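Local coordinates for protein sensor histidine kinase PdtaS (Mycobacterium tuberculosis, PDB 2YKF) that probably autophosphorylates on a histidine when cyclic di-GMP binds its sensor region, starting the two-component signalling that adapts mycobacteria to nutrient shortage, at residues W45-D50 and A87-G92; V52-A57 and G74-A79; P83-T88 and V113-V118. All coordinates share one frame; numbering follows the deposited sequence.

Contact 1: residues W45-D50 and A87-G92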
ATOM      1  N   TRP A  45      -2.879 -13.648 -18.845  1.00 31.64           N
ATOM      2  CA  TRP A  45      -3.264 -14.857 -19.627  1.00 32.33           C
ATOM      3  C   TRP A  45      -2.111 -15.297 -20.486  1.00 32.45           C
ATOM      4  O   TRP A  45      -1.421 -14.441 -21.069  1.00 32.11           O
ATOM      5  CB  TRP A  45      -4.416 -14.513 -20.559  1.00 31.64           C
ATOM      6  CG  TRP A  45      -5.636 -14.105 -19.818  1.00 32.21           C
ATOM      7  CD1 TRP A  45      -6.034 -12.866 -19.504  1.00 31.30           C
ATOM      8  CD2 TRP A  45      -6.612 -14.985 -19.326  1.00 31.47           C
ATOM      9  NE1 TRP A  45      -7.222 -12.897 -18.795  1.00 32.36           N
ATOM     10  CE2 TRP A  45      -7.607 -14.206 -18.695  1.00 36.97           C
ATOM     11  CE3 TRP A  45      -6.779 -16.364 -19.406  1.00 33.17           C
ATOM     12  CZ2 TRP A  45      -8.763 -14.778 -18.116  1.00 35.33           C
ATOM     13  CZ3 TRP A  45      -7.917 -16.938 -18.805  1.00 34.22           C
ATOM     14  CH2 TRP A  45      -8.871 -16.147 -18.161  1.00 33.56           C
ATOM     15  N   VAL A  46      -1.851 -16.611 -20.508  1.00 31.27           N
ATOM     16  CA  VAL A  46      -0.897 -17.213 -21.456  1.00 32.75           C
ATOM     17  C   VAL A  46      -1.661 -18.189 -22.407  1.00 36.51           C
ATOM     18  O   VAL A  46      -2.838 -18.513 -22.135  1.00 35.10           O
ATOM     19  CB  VAL A  46       0.326 -17.906 -20.794  1.00 31.81           C
ATOM     20  CG1 VAL A  46       1.222 -16.838 -19.994  1.00 28.42           C
ATOM     21  CG2 VAL A  46      -0.078 -19.112 -19.863  1.00 32.00           C
ATOM     22  N   ARG A  47      -0.996 -18.589 -23.504  1.00 37.65           N
ATOM     23  CA  ARG A  47      -1.619 -19.396 -24.584  1.00 41.77           C
ATOM     24  C   ARG A  47      -0.759 -20.606 -24.747  1.00 42.75           C
ATOM     25  O   ARG A  47       0.445 -20.510 -24.987  1.00 41.92           O
ATOM     26  CB  ARG A  47      -1.637 -18.603 -25.893  1.00 42.56           C
ATOM     27  CG  ARG A  47      -2.221 -19.370 -27.080  1.00 48.36           C
ATOM     28  CD  ARG A  47      -2.310 -18.498 -28.314  1.00 55.39           C
ATOM     29  NE  ARG A  47      -1.003 -18.339 -28.971  1.00 59.86           N
ATOM     30  CZ  ARG A  47      -0.825 -17.713 -30.151  1.00 62.81           C
ATOM     31  NH1 ARG A  47      -1.868 -17.185 -30.795  1.00 60.62           N
ATOM     32  NH2 ARG A  47       0.392 -17.616 -30.696  1.00 59.94           N
ATOM     33  N   ARG A  48      -1.342 -21.778 -24.551  1.00 44.86           N
ATOM     34  CA  ARG A  48      -0.536 -22.983 -24.660  1.00 46.64           C
ATOM     35  C   ARG A  48      -0.351 -23.328 -26.137  1.00 48.39           C
ATOM     36  O   ARG A  48      -0.912 -22.653 -27.002  1.00 46.45           O
ATOM     37  CB  ARG A  48      -1.244 -24.159 -24.003  1.00 47.79           C
ATOM     38  CG  ARG A  48      -2.233 -23.843 -22.942  1.00 49.82           C
ATOM     39  CD  ARG A  48      -3.282 -24.972 -22.925  1.00 56.83           C
ATOM     40  NE  ARG A  48      -3.136 -25.798 -21.745  1.00 60.80           N
ATOM     41  CZ  ARG A  48      -3.770 -26.945 -21.529  1.00 60.31           C
ATOM     42  NH1 ARG A  48      -4.583 -27.459 -22.442  1.00 58.79           N
ATOM     43  NH2 ARG A  48      -3.563 -27.584 -20.384  1.00 61.22           N
ATOM     44  N   ASP A  49       0.424 -24.395 -26.397  1.00 51.31           N
ATOM     45  CA  ASP A  49       0.364 -25.162 -27.673  0.50 52.70           C
ATOM     46  C   ASP A  49      -1.052 -25.208 -28.273  1.00 53.37           C
ATOM     47  O   ASP A  49      -1.333 -24.680 -29.379  1.00 54.61           O
ATOM     48  CB  ASP A  49       0.874 -26.615 -27.473  0.50 52.76           C
ATOM     49  CG  ASP A  49       0.472 -27.249 -26.100  0.50 52.26           C
ATOM     50  OD1 ASP A  49      -0.696 -27.188 -25.647  0.50 48.53           O
ATOM     51  OD2 ASP A  49       1.358 -27.855 -25.478  0.50 53.39           O
ATOM     52  N   ASP A  50      -1.929 -25.874 -27.509  1.00 53.77           N
ATOM     53  CA  ASP A  50      -3.349 -26.074 -27.863  0.50 53.86           C
ATOM     54  C   ASP A  50      -4.073 -24.825 -28.393  1.00 53.20           C
ATOM     55  O   ASP A  50      -5.178 -24.949 -28.964  1.00 53.37           O
ATOM     56  CB  ASP A  50      -4.135 -26.595 -26.635  0.50 54.54           C
ATOM     57  CG  ASP A  50      -3.616 -27.927 -26.110  0.50 55.84           C
ATOM     58  OD1 ASP A  50      -3.795 -28.953 -26.807  0.50 57.87           O
ATOM     59  OD2 ASP A  50      -3.071 -27.959 -24.976  0.50 56.93           O
ATOM     60  N   ALA A  87      -6.955 -13.099 -30.060  1.00 45.19           N
ATOM     61  CA  ALA A  87      -6.481 -12.291 -31.201  1.00 45.50           C
ATOM     62  C   ALA A  87      -5.246 -11.447 -30.846  1.00 46.01           C
ATOM     63  O   ALA A  87      -4.392 -11.201 -31.700  1.00 44.79           O
ATOM     64  CB  ALA A  87      -7.583 -11.366 -31.678  1.00 45.20           C
ATOM     65  N   THR A  88      -5.168 -10.970 -29.595  1.00 45.82           N
ATOM     66  CA  THR A  88      -3.992 -10.184 -29.168  1.00 45.03           C
ATOM     67  C   THR A  88      -2.736 -11.024 -29.175  1.00 45.78           C
ATOM     68  O   THR A  88      -1.651 -10.500 -29.408  1.00 47.40           O
ATOM     69  CB  THR A  88      -4.194  -9.522 -27.794  1.00 44.63           C
ATOM     70  OG1 THR A  88      -5.453  -8.849 -27.771  1.00 41.24           O
ATOM     71  CG2 THR A  88      -3.092  -8.450 -27.528  1.00 45.49           C
ATOM     72  N   PHE A  89      -2.858 -12.332 -28.961  1.00 46.66           N
ATOM     73  CA  PHE A  89      -1.699 -13.211 -29.089  1.00 49.37           C
ATOM     74  C   PHE A  89      -1.274 -13.344 -30.527  1.00 52.81           C
ATOM     75  O   PHE A  89      -0.094 -13.585 -30.798  1.00 52.98           O
ATOM     76  CB  PHE A  89      -2.002 -14.590 -28.554  1.00 48.62           C
ATOM     77  CG  PHE A  89      -1.919 -14.689 -27.072  1.00 44.91           C
ATOM     78  CD1 PHE A  89      -0.684 -14.851 -26.454  1.00 40.68           C
ATOM     79  CD2 PHE A  89      -3.075 -14.643 -26.292  1.00 40.61           C
ATOM     80  CE1 PHE A  89      -0.605 -14.971 -25.077  1.00 39.66           C
ATOM     81  CE2 PHE A  89      -3.012 -14.734 -24.887  1.00 40.81           C
ATOM     82  CZ  PHE A  89      -1.774 -14.911 -24.286  1.00 38.03           C
ATOM     83  N   SER A  90      -2.255 -13.136 -31.425  1.00 57.00           N
ATOM     84  CA  SER A  90      -2.179 -13.422 -32.886  1.00 61.19           C
ATOM     85  C   SER A  90      -1.681 -12.264 -33.750  1.00 62.91           C
ATOM     86  O   SER A  90      -0.566 -12.314 -34.267  1.00 64.10           O
ATOM     87  CB  SER A  90      -3.552 -13.885 -33.416  1.00 60.94           C
ATOM     88  OG  SER A  90      -3.633 -15.297 -33.463  1.00 63.45           O
ATOM     89  N   GLY A  91      -2.523 -11.251 -33.941  1.00 64.75           N
ATOM     90  CA  GLY A  91      -2.155 -10.112 -34.750  1.00 67.36           C
ATOM     91  C   GLY A  91      -1.304  -9.093 -34.004  1.00 68.65           C
ATOM     92  O   GLY A  91      -1.672  -7.908 -33.933  1.00 69.20           O
ATOM     93  N   GLY A  92      -0.173  -9.539 -33.441  1.00 69.11           N
ATOM     94  CA  GLY A  92       0.811  -8.620 -32.830  1.00 68.88           C
ATOM     95  C   GLY A  92       1.964  -9.363 -32.172  1.00 69.04           C
ATOM     96  O   GLY A  92       3.145  -9.136 -32.470  1.00 68.95           O
TER
HETATM   97  O   HOH W   1      -0.228 -16.015 -33.532  1.00 60.27           O

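Contact 2: residues V52-A57 and G74-A79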
ATOM      1  N   VAL A  52      -5.227 -23.035 -26.327  1.00 44.18           N
ATOM      2  CA  VAL A  52      -6.086 -22.877 -25.150  1.00 43.13           C
ATOM      3  C   VAL A  52      -5.460 -21.757 -24.224  1.00 42.94           C
ATOM      4  O   VAL A  52      -4.239 -21.610 -24.154  1.00 43.08           O
ATOM      5  CB  VAL A  52      -6.307 -24.263 -24.424  1.00 44.11           C
ATOM      6  CG1 VAL A  52      -6.727 -24.108 -22.991  1.00 43.19           C
ATOM      7  CG2 VAL A  52      -7.374 -25.187 -25.215  1.00 42.10           C
ATOM      8  N   LEU A  53      -6.308 -21.002 -23.535  1.00 42.74           N
ATOM      9  CA  LEU A  53      -5.856 -19.898 -22.680  1.00 41.53           C
ATOM     10  C   LEU A  53      -5.899 -20.267 -21.187  1.00 39.56           C
ATOM     11  O   LEU A  53      -6.876 -20.846 -20.730  1.00 39.69           O
ATOM     12  CB  LEU A  53      -6.712 -18.662 -22.931  1.00 40.29           C
ATOM     13  CG  LEU A  53      -6.873 -18.249 -24.377  1.00 40.66           C
ATOM     14  CD1 LEU A  53      -7.636 -16.940 -24.458  1.00 35.63           C
ATOM     15  CD2 LEU A  53      -5.555 -18.155 -25.103  1.00 41.48           C
ATOM     16  N   VAL A  54      -4.867 -19.845 -20.444  1.00 37.17           N
ATOM     17  CA  VAL A  54      -4.749 -20.086 -19.029  1.00 34.52           C
ATOM     18  C   VAL A  54      -4.471 -18.768 -18.299  1.00 33.64           C
ATOM     19  O   VAL A  54      -3.540 -17.997 -18.684  1.00 30.95           O
ATOM     20  CB  VAL A  54      -3.562 -21.028 -18.779  1.00 35.64           C
ATOM     21  CG1 VAL A  54      -3.443 -21.401 -17.298  1.00 33.62           C
ATOM     22  CG2 VAL A  54      -3.691 -22.266 -19.676  1.00 37.89           C
ATOM     23  N   CYS A  55      -5.275 -18.475 -17.276  1.00 32.53           N
ATOM     24  CA  CYS A  55      -4.952 -17.309 -16.393  1.00 30.66           C
ATOM     25  C   CYS A  55      -3.907 -17.770 -15.358  1.00 29.69           C
ATOM     26  O   CYS A  55      -4.137 -18.740 -14.580  1.00 28.94           O
ATOM     27  CB  CYS A  55      -6.192 -16.769 -15.680  1.00 31.52           C
ATOM     28  SG  CYS A  55      -5.802 -15.428 -14.460  1.00 32.36           S
ATOM     29  N   VAL A  56      -2.746 -17.095 -15.337  1.00 28.92           N
ATOM     30  CA  VAL A  56      -1.630 -17.561 -14.536  1.00 26.16           C
ATOM     31  C   VAL A  56      -1.322 -16.569 -13.376  1.00 27.26           C
ATOM     32  O   VAL A  56      -0.507 -16.903 -12.538  1.00 25.11           O
ATOM     33  CB  VAL A  56      -0.314 -17.765 -15.365  1.00 27.37           C
ATOM     34  CG1 VAL A  56      -0.463 -18.939 -16.415  1.00 29.15           C
ATOM     35  CG2 VAL A  56       0.018 -16.481 -16.097  1.00 27.80           C
ATOM     36  N   ALA A  57      -1.992 -15.417 -13.325  1.00 26.61           N
ATOM     37  CA  ALA A  57      -1.749 -14.446 -12.230  1.00 26.49           C
ATOM     38  C   ALA A  57      -2.838 -13.457 -12.233  1.00 26.81           C
ATOM     39  O   ALA A  57      -3.526 -13.259 -13.262  1.00 27.35           O
ATOM     40  CB  ALA A  57      -0.357 -13.722 -12.333  1.00 25.35           C
ATOM     41  N   GLY A  74      -5.268 -20.095 -12.513  1.00 34.43           N
ATOM     42  CA  GLY A  74      -5.401 -21.511 -12.848  1.00 38.10           C
ATOM     43  C   GLY A  74      -6.589 -21.782 -13.771  1.00 38.63           C
ATOM     44  O   GLY A  74      -6.736 -22.878 -14.266  1.00 39.49           O
ATOM     45  N   THR A  75      -7.448 -20.797 -13.980  1.00 39.48           N
ATOM     46  CA  THR A  75      -8.569 -20.913 -14.936  1.00 40.53           C
ATOM     47  C   THR A  75      -8.049 -21.257 -16.358  1.00 40.44           C
ATOM     48  O   THR A  75      -7.195 -20.561 -16.900  1.00 37.27           O
ATOM     49  CB  THR A  75      -9.302 -19.567 -15.102  1.00 40.41           C
ATOM     50  OG1 THR A  75     -10.013 -19.230 -13.917  1.00 42.57           O
ATOM     51  CG2 THR A  75     -10.324 -19.628 -16.257  1.00 44.51           C
ATOM     52  N   VAL A  76      -8.666 -22.265 -16.997  1.00 42.06           N
ATOM     53  CA  VAL A  76      -8.216 -22.770 -18.292  1.00 43.76           C
ATOM     54  C   VAL A  76      -9.441 -22.740 -19.177  1.00 45.82           C
ATOM     55  O   VAL A  76     -10.525 -23.263 -18.822  1.00 45.84           O
ATOM     56  CB  VAL A  76      -7.677 -24.205 -18.177  1.00 44.25           C
ATOM     57  CG1 VAL A  76      -7.418 -24.822 -19.572  1.00 45.26           C
ATOM     58  CG2 VAL A  76      -6.358 -24.273 -17.357  1.00 43.69           C
ATOM     59  N   VAL A  77      -9.313 -22.075 -20.300  1.00 47.20           N
ATOM     60  CA  VAL A  77     -10.497 -21.685 -21.038  1.00 48.59           C
ATOM     61  C   VAL A  77     -10.221 -21.838 -22.535  1.00 48.56           C
ATOM     62  O   VAL A  77      -9.081 -21.631 -23.008  1.00 46.89           O
ATOM     63  CB  VAL A  77     -10.896 -20.247 -20.632  1.00 49.07           C
ATOM     64  CG1 VAL A  77     -10.830 -19.292 -21.780  1.00 50.61           C
ATOM     65  CG2 VAL A  77     -12.234 -20.196 -19.918  1.00 51.02           C
ATOM     66  N   ALA A  78     -11.239 -22.261 -23.285  1.00 48.35           N
ATOM     67  CA  ALA A  78     -11.060 -22.332 -24.716  1.00 48.07           C
ATOM     68  C   ALA A  78     -10.818 -20.901 -25.312  1.00 47.17           C
ATOM     69  O   ALA A  78     -11.388 -19.880 -24.843  1.00 45.82           O
ATOM     70  CB  ALA A  78     -12.216 -23.045 -25.374  1.00 48.77           C
ATOM     71  N   ALA A  79      -9.917 -20.852 -26.287  1.00 48.22           N
ATOM     72  CA  ALA A  79      -9.487 -19.591 -26.909  1.00 50.61           C
ATOM     73  C   ALA A  79     -10.647 -18.787 -27.463  1.00 51.61           C
ATOM     74  O   ALA A  79     -10.661 -17.572 -27.331  1.00 51.23           O
ATOM     75  CB  ALA A  79      -8.455 -19.844 -28.000  1.00 50.68           C
TER

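Contact 3: residues P83-T88 and V113-V118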
ATOM      1  N   PRO A  83     -12.363 -14.289 -27.545  1.00 50.68           N
ATOM      2  CA  PRO A  83     -11.883 -13.880 -28.877  1.00 51.34           C
ATOM      3  C   PRO A  83     -10.781 -12.802 -28.907  1.00 49.74           C
ATOM      4  O   PRO A  83      -9.782 -12.992 -29.576  1.00 49.62           O
ATOM      5  CB  PRO A  83     -13.153 -13.323 -29.546  1.00 51.10           C
ATOM      6  CG  PRO A  83     -14.246 -14.102 -28.955  1.00 52.14           C
ATOM      7  CD  PRO A  83     -13.834 -14.372 -27.498  1.00 50.80           C
ATOM      8  N   LEU A  84     -10.973 -11.684 -28.209  1.00 49.99           N
ATOM      9  CA  LEU A  84      -9.974 -10.584 -28.237  1.00 49.62           C
ATOM     10  C   LEU A  84      -8.577 -10.999 -27.669  1.00 48.52           C
ATOM     11  O   LEU A  84      -7.526 -10.917 -28.359  1.00 48.34           O
ATOM     12  CB  LEU A  84     -10.523  -9.327 -27.529  1.00 49.56           C
ATOM     13  CG  LEU A  84      -9.687  -8.057 -27.686  1.00 49.92           C
ATOM     14  CD1 LEU A  84      -8.968  -7.988 -29.062  1.00 52.10           C
ATOM     15  CD2 LEU A  84     -10.538  -6.850 -27.428  1.00 51.22           C
ATOM     16  N   VAL A  85      -8.577 -11.465 -26.429  1.00 46.56           N
ATOM     17  CA  VAL A  85      -7.370 -12.018 -25.837  1.00 45.14           C
ATOM     18  C   VAL A  85      -6.673 -12.945 -26.822  1.00 44.20           C
ATOM     19  O   VAL A  85      -5.478 -12.791 -27.117  1.00 42.85           O
ATOM     20  CB  VAL A  85      -7.707 -12.800 -24.554  1.00 45.23           C
ATOM     21  CG1 VAL A  85      -6.441 -13.509 -24.006  1.00 43.11           C
ATOM     22  CG2 VAL A  85      -8.391 -11.855 -23.523  1.00 42.75           C
ATOM     23  N   ALA A  86      -7.424 -13.915 -27.351  1.00 44.55           N
ATOM     24  CA  ALA A  86      -6.875 -14.859 -28.364  1.00 44.94           C
ATOM     25  C   ALA A  86      -6.248 -14.107 -29.556  1.00 45.18           C
ATOM     26  O   ALA A  86      -5.118 -14.435 -29.995  1.00 47.10           O
ATOM     27  CB  ALA A  86      -7.997 -15.862 -28.845  1.00 44.76           C
ATOM     28  N   ALA A  87      -6.955 -13.099 -30.060  1.00 45.19           N
ATOM     29  CA  ALA A  87      -6.481 -12.291 -31.201  1.00 45.50           C
ATOM     30  C   ALA A  87      -5.246 -11.447 -30.846  1.00 46.01           C
ATOM     31  O   ALA A  87      -4.392 -11.201 -31.700  1.00 44.79           O
ATOM     32  CB  ALA A  87      -7.583 -11.366 -31.678  1.00 45.20           C
ATOM     33  N   THR A  88      -5.168 -10.970 -29.595  1.00 45.82           N
ATOM     34  CA  THR A  88      -3.992 -10.184 -29.168  1.00 45.03           C
ATOM     35  C   THR A  88      -2.736 -11.024 -29.175  1.00 45.78           C
ATOM     36  O   THR A  88      -1.651 -10.500 -29.408  1.00 47.40           O
ATOM     37  CB  THR A  88      -4.194  -9.522 -27.794  1.00 44.63           C
ATOM     38  OG1 THR A  88      -5.453  -8.849 -27.771  1.00 41.24           O
ATOM     39  CG2 THR A  88      -3.092  -8.450 -27.528  1.00 45.49           C
ATOM     40  N   VAL A 113     -13.869  -4.431 -19.826  1.00 60.64           N
ATOM     41  CA  VAL A 113     -12.536  -5.073 -20.022  1.00 57.77           C
ATOM     42  C   VAL A 113     -11.634  -4.609 -21.194  1.00 56.13           C
ATOM     43  O   VAL A 113     -11.952  -4.845 -22.373  1.00 56.51           O
ATOM     44  CB  VAL A 113     -12.654  -6.650 -20.046  1.00 57.24           C
ATOM     45  CG1 VAL A 113     -11.302  -7.304 -20.255  1.00 57.90           C
ATOM     46  CG2 VAL A 113     -13.247  -7.164 -18.764  1.00 58.83           C
ATOM     47  N   GLU A 114     -10.485  -4.010 -20.873  1.00 52.24           N
ATOM     48  CA  GLU A 114      -9.474  -3.735 -21.898  1.00 49.44           C
ATOM     49  C   GLU A 114      -8.370  -4.787 -21.908  1.00 47.50           C
ATOM     50  O   GLU A 114      -7.980  -5.343 -20.871  1.00 45.58           O
ATOM     51  CB  GLU A 114      -8.894  -2.346 -21.733  1.00 50.98           C
ATOM     52  CG  GLU A 114      -9.969  -1.266 -21.639  1.00 55.68           C
ATOM     53  CD  GLU A 114      -9.678  -0.275 -20.530  1.00 63.31           C
ATOM     54  OE1 GLU A 114      -8.539   0.262 -20.513  1.00 66.11           O
ATOM     55  OE2 GLU A 114     -10.566  -0.069 -19.647  1.00 65.08           O
ATOM     56  N   VAL A 115      -7.876  -5.056 -23.091  1.00 43.48           N
ATOM     57  CA  VAL A 115      -6.996  -6.126 -23.312  1.00 42.31           C
ATOM     58  C   VAL A 115      -5.736  -5.493 -23.848  1.00 41.42           C
ATOM     59  O   VAL A 115      -5.786  -4.591 -24.703  1.00 41.61           O
ATOM     60  CB  VAL A 115      -7.633  -7.125 -24.319  1.00 42.56           C
ATOM     61  CG1 VAL A 115      -6.703  -8.242 -24.686  1.00 42.60           C
ATOM     62  CG2 VAL A 115      -8.951  -7.664 -23.764  1.00 44.05           C
ATOM     63  N   SER A 116      -4.608  -5.906 -23.302  1.00 39.50           N
ATOM     64  CA  SER A 116      -3.306  -5.440 -23.804  1.00 38.93           C
ATOM     65  C   SER A 116      -2.206  -6.483 -23.728  1.00 36.90           C
ATOM     66  O   SER A 116      -2.149  -7.309 -22.800  1.00 38.66           O
ATOM     67  CB  SER A 116      -2.892  -4.144 -23.136  1.00 39.15           C
ATOM     68  OG  SER A 116      -2.871  -4.304 -21.755  1.00 41.85           O
ATOM     69  N   PRO A 117      -1.280  -6.422 -24.680  1.00 35.08           N
ATOM     70  CA  PRO A 117      -0.245  -7.403 -24.713  1.00 33.04           C
ATOM     71  C   PRO A 117       0.973  -7.079 -23.835  1.00 31.52           C
ATOM     72  O   PRO A 117       1.293  -5.921 -23.588  1.00 31.39           O
ATOM     73  CB  PRO A 117       0.216  -7.330 -26.168  1.00 33.75           C
ATOM     74  CG  PRO A 117       0.065  -5.850 -26.468  1.00 34.29           C
ATOM     75  CD  PRO A 117      -1.229  -5.509 -25.850  1.00 34.15           C
ATOM     76  N   VAL A 118       1.664  -8.124 -23.440  1.00 28.93           N
ATOM     77  CA  VAL A 118       2.935  -8.007 -22.802  1.00 30.97           C
ATOM     78  C   VAL A 118       3.909  -8.597 -23.818  1.00 32.78           C
ATOM     79  O   VAL A 118       3.781  -9.778 -24.147  1.00 33.40           O
ATOM     80  CB  VAL A 118       2.973  -8.859 -21.531  1.00 30.44           C
ATOM     81  CG1 VAL A 118       4.363  -8.813 -20.868  1.00 33.05           C
ATOM     82  CG2 VAL A 118       1.891  -8.383 -20.515  1.00 30.21           C
TER

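Contact 1: residues W45-D50 and A87-G92
The phenyl ring of F89 slides under the side chain of R47, and this pair makes most of the contact between the end of strand 41-47 and the helix that begins at P83. The packing centres on a CH-pi contact: R47 CB sits over the middle of the F89 ring, 3.8 Å from its centroid and only 9° off the ring normal. Extended at its start, with CG anti to the backbone N (chi1 178°), the arginine then bends at chi3. The two side chains run past each other in opposite directions, and the guanidinium plane ends up 25° from that of the ring, with F89 CB 3.4 Å from R47 NH1 and over the rim of the guanidinium face. At the ring's far end, F89 CZ comes within 3.3 Å of the backbone O of W45, which meets the ring at its edge. F89 CZ also lies 3.8 Å from V46 CA.

This is helix-on-sheet packing within the GAF domain of the sensor region: F89 also rests on V124 and V127 of strand 123-131, next to strand 41-47 in the antiparallel sheet.

The polar approach is at the arginine's end. S90 OG lies near the guanidinium plane, 3.7 Å from R47 NH1, a proximity without a direct bond. A water links R47 NH2 and S90 OG instead, through two weak hydrogen bonds.

Contact 2: residues V52-A57 and G74-A79
L53 and V77 face each other as an antiparallel hydrogen-bonded pair, each giving its N-H to the other's carbonyl. L53 N lies 2.9 Å from V77 O, and V77 N 2.8 Å from L53 O. Two residues further on, C55 is likewise satisfied at both backbone polar atoms: its N donates to T75 O at 2.9 Å, while its O accepts from G74 N at 2.7 Å. Between these rungs V54 and V76 form a non-hydrogen-bonded pair, and the N-H and C=O of V54 turn instead to V46 on the other neighbouring strand.

The ladder makes strand 76-77 the outermost strand, within this chain, of the five-stranded antiparallel sheet of the GAF domain, beside strand 53-59. Just where the chain joins this ladder stands G74; at its phi of 90° and psi of -10° a CB would press on the carbonyl O of the preceding residue, which suits glycine.

Carbonyl oxygens gain further, weaker company from CA-H groups, V76 CA on L53 O and V54 CA on T75 O. Among the side chains, V54 and V76 lie side by side on one sheet face. V52 crosses V76 at about a right angle, its CG1 3.6 Å from V76 CG1, the methyl that stands anti to its backbone N (chi1 171°); V76 CG2 lies by V54. On the opposite face L53 CG reaches A79 CA at 3.9 Å. The hydroxyl of T75 bonds outside the pair, to A72 O.

Contact 3: residues P83-T88 and V113-V118
V115 sets its two methyl groups against one side of helix 83-90, CG2 to L84 and CG1 to V85 and T88. CG2 lies 4.0 Å from L84 CG, the two side chains sliding past each other in opposite directions. CG1 stands anti to the backbone N (chi1 176°) and there lies 4.0 Å from V85 CA; the side chains of V85 and V115 cross at about a right angle. The same methyl also comes within 3.4 Å of T88 OG1, one turn further along the helix from L84. S116 turns its CB away from the helix, and its side chain touches L156 of helix 143-161, on the other side of the sheet. P117 brings the strand back to T88, the two side chains crossing at about a right angle, with the T88 methyl CG2 3.7 Å from P117 CB and 3.9 Å from P117 CD.

The helix and the strand run roughly parallel, with axes 8.5 Å apart at closest approach and 22° between their directions. Strand 114-120 is an outermost strand of the GAF sheet, which thus has helix 83-90 on one face and helix 143-161 on the other.

No hydrogen bond crosses between the two segments. The hydroxyl of T88 donates to L84 O, 3.0 Å from its OG1, from above the carbonyl plane, and that oxygen also accepts a hydrogen bond from T88 N. Though bonded within its own helix, the hydroxyl still lies against V115 CG1, while the methyl CG2 meets P117; what crosses the contact is van der Waals packing.

Together the three contacts show how one short helix packs on a small sheet. Contacts 1 and 3, centres about 9 Å apart, share A87 and T88 of helix 83-90, which lies nearly along strand 114-120 and touches it through L84, V85 and T88, while F89 meets strand 41-47; W45 CB and V85 CG1 touch between them at 4.1 Å. Contact 2 lies at the other edge of the sheet from strand 114-120 and is nested in the chain loop that contact 1 closes. It meets contact 1, centres about 11 Å apart, where W45 CE3 packs 3.4 Å from C55 N, and contact 3, about 13 Å away, where L53 CD1 packs 3.7 Å from V85 CG1. All three belong to the GAF domain.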